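Side-chain contact in uncharacterized LolA superfamily protein NE2245 (Nitrosomonas europaea ATCC 19718, PDB 3BUU), which is of unknown function but, as a LolA superfamily member, probably binds lipid or lipoprotein acyl chains in the cell envelope: residues A[119-124]-A[130-135]. Sequence-based numbering, arbitrary orientation.
Sequences LLRNES and YYVLEL
Two backbone amides of the edge strand converge on Val132 O: Leu120 N binds it at 2.8 Å, while Arg121 N reaches it by a weak bond of 3.4 Å. Val132 N answers with a 2.8 Å bond to Arg121 O. Two consecutive residues facing one is the signature of a classic beta bulge, and the helix-like psi of Leu120 (-52°) marks where the strand kinks and the register slips by one. Beyond the bulge the pairing is regular, with Glu123 and Tyr130 exchanging bonds in both directions. The segments belong to the antiparallel hairpin of strands 115-125 and 128-137 in this LolA-like protein; 115-125 is an outermost strand within the chain, and 128-137 pairs on with strand 146-152 (Tyr131 with Val151, Leu133 with Leu149).

On the face bearing Val132, Glu123 OE2 takes both Arg121 NE (2.6 Å) and Arg121 NH2, each meeting it in the guanidinium plane. This side-on, two-nitrogen salt bridge to one oxygen fixes the guanidinium's rotation, and Val132 CG1 lies over one of the guanidinium faces. Val132 CG2 packs at 3.8 Å from Glu123 CG, and Trp150, whose NE1 hydrogen-bonds Glu123 OE1, also touches Arg121 and Val132. On the reverse face, Asn122 and Tyr131 run side by side, amide and ring planes 56° apart, with Asn122 OD1 3.2 Å from Tyr131 CD1. Leu119 starts away from the partner strand, but with its CG anti to the backbone N (chi1 -177°) Leu119 CD1 returns to within 3.9 Å of Tyr131 CB. Tyr131 and Leu133 also touch Ile12 of helix 9-20.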
loop_
_atom_site.group_PDB
_atom_site.type_symbol
_atom_site.label_atom_id
_atom_site.label_comp_id
_atom_site.label_asym_id
_atom_site.label_seq_id
_atom_site.Cartn_x
_atom_site.Cartn_y
_atom_site.Cartn_z
ATOM N N LEU A 119 -12.216 0.719 -17.395
ATOM C CA LEU A 119 -13.403 1.259 -16.749
ATOM C C LEU A 119 -14.472 0.192 -16.635
ATOM O O LEU A 119 -14.902 -0.367 -17.653
ATOM C CB LEU A 119 -13.931 2.450 -17.543
ATOM C CG LEU A 119 -15.134 3.194 -16.961
ATOM C CD1 LEU A 119 -14.804 4.005 -15.729
ATOM C CD2 LEU A 119 -15.780 4.042 -18.033
ATOM N N LEU A 120 -14.925 -0.095 -15.431
ATOM C CA LEU A 120 -16.007 -1.053 -15.197
ATOM C C LEU A 120 -17.324 -0.319 -15.347
ATOM O O LEU A 120 -18.222 -0.769 -16.068
ATOM C CB LEU A 120 -15.842 -1.702 -13.812
ATOM C CG LEU A 120 -16.979 -2.677 -13.484
ATOM C CD1 LEU A 120 -17.023 -3.836 -14.503
ATOM C CD2 LEU A 120 -16.731 -3.171 -12.087
ATOM N N ARG A 121 -17.478 0.799 -14.652
ATOM C CA ARG A 121 -18.692 1.583 -14.673
ATOM C C ARG A 121 -18.380 2.941 -14.089
ATOM O O ARG A 121 -17.350 3.111 -13.448
ATOM C CB ARG A 121 -19.827 0.898 -13.870
ATOM C CG ARG A 121 -19.511 0.726 -12.398
ATOM C CD ARG A 121 -20.647 0.036 -11.628
ATOM N NE ARG A 121 -20.276 -0.212 -10.202
ATOM C CZ ARG A 121 -19.743 -1.326 -9.695
ATOM N NH1 ARG A 121 -19.520 -2.392 -10.449
ATOM N NH2 ARG A 121 -19.417 -1.361 -8.400
ATOM N N ASN A 122 -19.282 3.883 -14.294
ATOM C CA ASN A 122 -19.322 5.104 -13.505
ATOM C C ASN A 122 -20.352 4.984 -12.412
ATOM O O ASN A 122 -21.358 4.320 -12.617
ATOM C CB ASN A 122 -19.579 6.280 -14.468
ATOM C CG ASN A 122 -18.375 6.517 -15.414
ATOM O OD1 ASN A 122 -17.248 6.554 -14.982
ATOM N ND2 ASN A 122 -18.627 6.585 -16.705
ATOM N N GLU A 123 -20.112 5.584 -11.255
ATOM C CA GLU A 123 -21.082 5.596 -10.166
ATOM C C GLU A 123 -21.218 6.990 -9.598
ATOM O O GLU A 123 -20.236 7.703 -9.477
ATOM C CB GLU A 123 -20.624 4.703 -9.003
ATOM C CG GLU A 123 -20.823 3.255 -9.125
ATOM C CD GLU A 123 -20.544 2.444 -7.862
ATOM O OE1 GLU A 123 -20.411 2.957 -6.730
ATOM O OE2 GLU A 123 -20.529 1.217 -8.053
ATOM N N SER A 124 -22.438 7.353 -9.241
ATOM C CA SER A 124 -22.727 8.581 -8.541
ATOM C C SER A 124 -23.032 8.206 -7.101
ATOM O O SER A 124 -23.809 7.301 -6.833
ATOM C CB SER A 124 -23.975 9.242 -9.143
ATOM O OG SER A 124 -23.798 9.489 -10.525
ATOM N N TYR A 130 -17.878 9.123 -9.862
ATOM C CA TYR A 130 -16.666 8.354 -9.765
ATOM C C TYR A 130 -16.504 7.489 -10.978
ATOM O O TYR A 130 -17.468 6.882 -11.442
ATOM C CB TYR A 130 -16.678 7.451 -8.494
ATOM C CG TYR A 130 -16.793 8.242 -7.244
ATOM C CD1 TYR A 130 -15.659 8.773 -6.615
ATOM C CD2 TYR A 130 -18.042 8.494 -6.699
ATOM C CE1 TYR A 130 -15.822 9.549 -5.489
ATOM C CE2 TYR A 130 -18.190 9.248 -5.562
ATOM C CZ TYR A 130 -17.083 9.797 -4.977
ATOM O OH TYR A 130 -17.233 10.529 -3.822
ATOM N N TYR A 131 -15.279 7.384 -11.462
ATOM C CA TYR A 131 -14.894 6.286 -12.323
ATOM C C TYR A 131 -14.674 5.069 -11.439
ATOM O O TYR A 131 -13.928 5.161 -10.469
ATOM C CB TYR A 131 -13.581 6.592 -13.044
ATOM C CG TYR A 131 -13.563 7.831 -13.876
ATOM C CD1 TYR A 131 -14.359 7.963 -14.991
ATOM C CD2 TYR A 131 -12.679 8.867 -13.588
ATOM C CE1 TYR A 131 -14.265 9.111 -15.821
ATOM C CE2 TYR A 131 -12.588 10.000 -14.384
ATOM C CZ TYR A 131 -13.387 10.135 -15.501
ATOM O OH TYR A 131 -13.285 11.245 -16.311
ATOM N N VAL A 132 -15.212 3.908 -11.811
ATOM C CA VAL A 132 -14.900 2.649 -11.122
ATOM C C VAL A 132 -14.017 1.851 -12.044
ATOM O O VAL A 132 -14.500 1.359 -13.090
ATOM C CB VAL A 132 -16.156 1.854 -10.675
ATOM C CG1 VAL A 132 -15.719 0.644 -9.845
ATOM C CG2 VAL A 132 -17.084 2.739 -9.878
ATOM N N LEU A 133 -12.733 1.776 -11.713
ATOM C CA LEU A 133 -11.803 1.034 -12.533
ATOM C C LEU A 133 -11.683 -0.390 -12.034
ATOM O O LEU A 133 -11.529 -0.617 -10.838
ATOM C CB LEU A 133 -10.390 1.647 -12.481
ATOM C CG LEU A 133 -10.286 3.097 -12.975
ATOM C CD1 LEU A 133 -8.811 3.591 -12.904
ATOM C CD2 LEU A 133 -10.800 3.242 -14.383
ATOM N N GLU A 134 -11.703 -1.344 -12.947
ATOM C CA GLU A 134 -11.356 -2.717 -12.632
ATOM C C GLU A 134 -9.869 -2.896 -12.946
ATOM O O GLU A 134 -9.446 -2.700 -14.102
ATOM C CB GLU A 134 -12.201 -3.680 -13.466
ATOM C CG GLU A 134 -11.819 -5.113 -13.148
ATOM C CD GLU A 134 -12.893 -6.119 -13.468
ATOM O OE1 GLU A 134 -14.003 -5.729 -13.862
ATOM O OE2 GLU A 134 -12.632 -7.325 -13.298
ATOM N N LEU A 135 -9.101 -3.249 -11.916
ATOM C CA LEU A 135 -7.651 -3.433 -12.028
ATOM C C LEU A 135 -7.396 -4.912 -11.963
ATOM O O LEU A 135 -7.626 -5.562 -10.934
ATOM C CB LEU A 135 -6.977 -2.737 -10.848
ATOM C CG LEU A 135 -7.244 -1.250 -10.698
ATOM C CD1 LEU A 135 -6.369 -0.647 -9.613
ATOM C CD2 LEU A 135 -7.138 -0.465 -11.946
#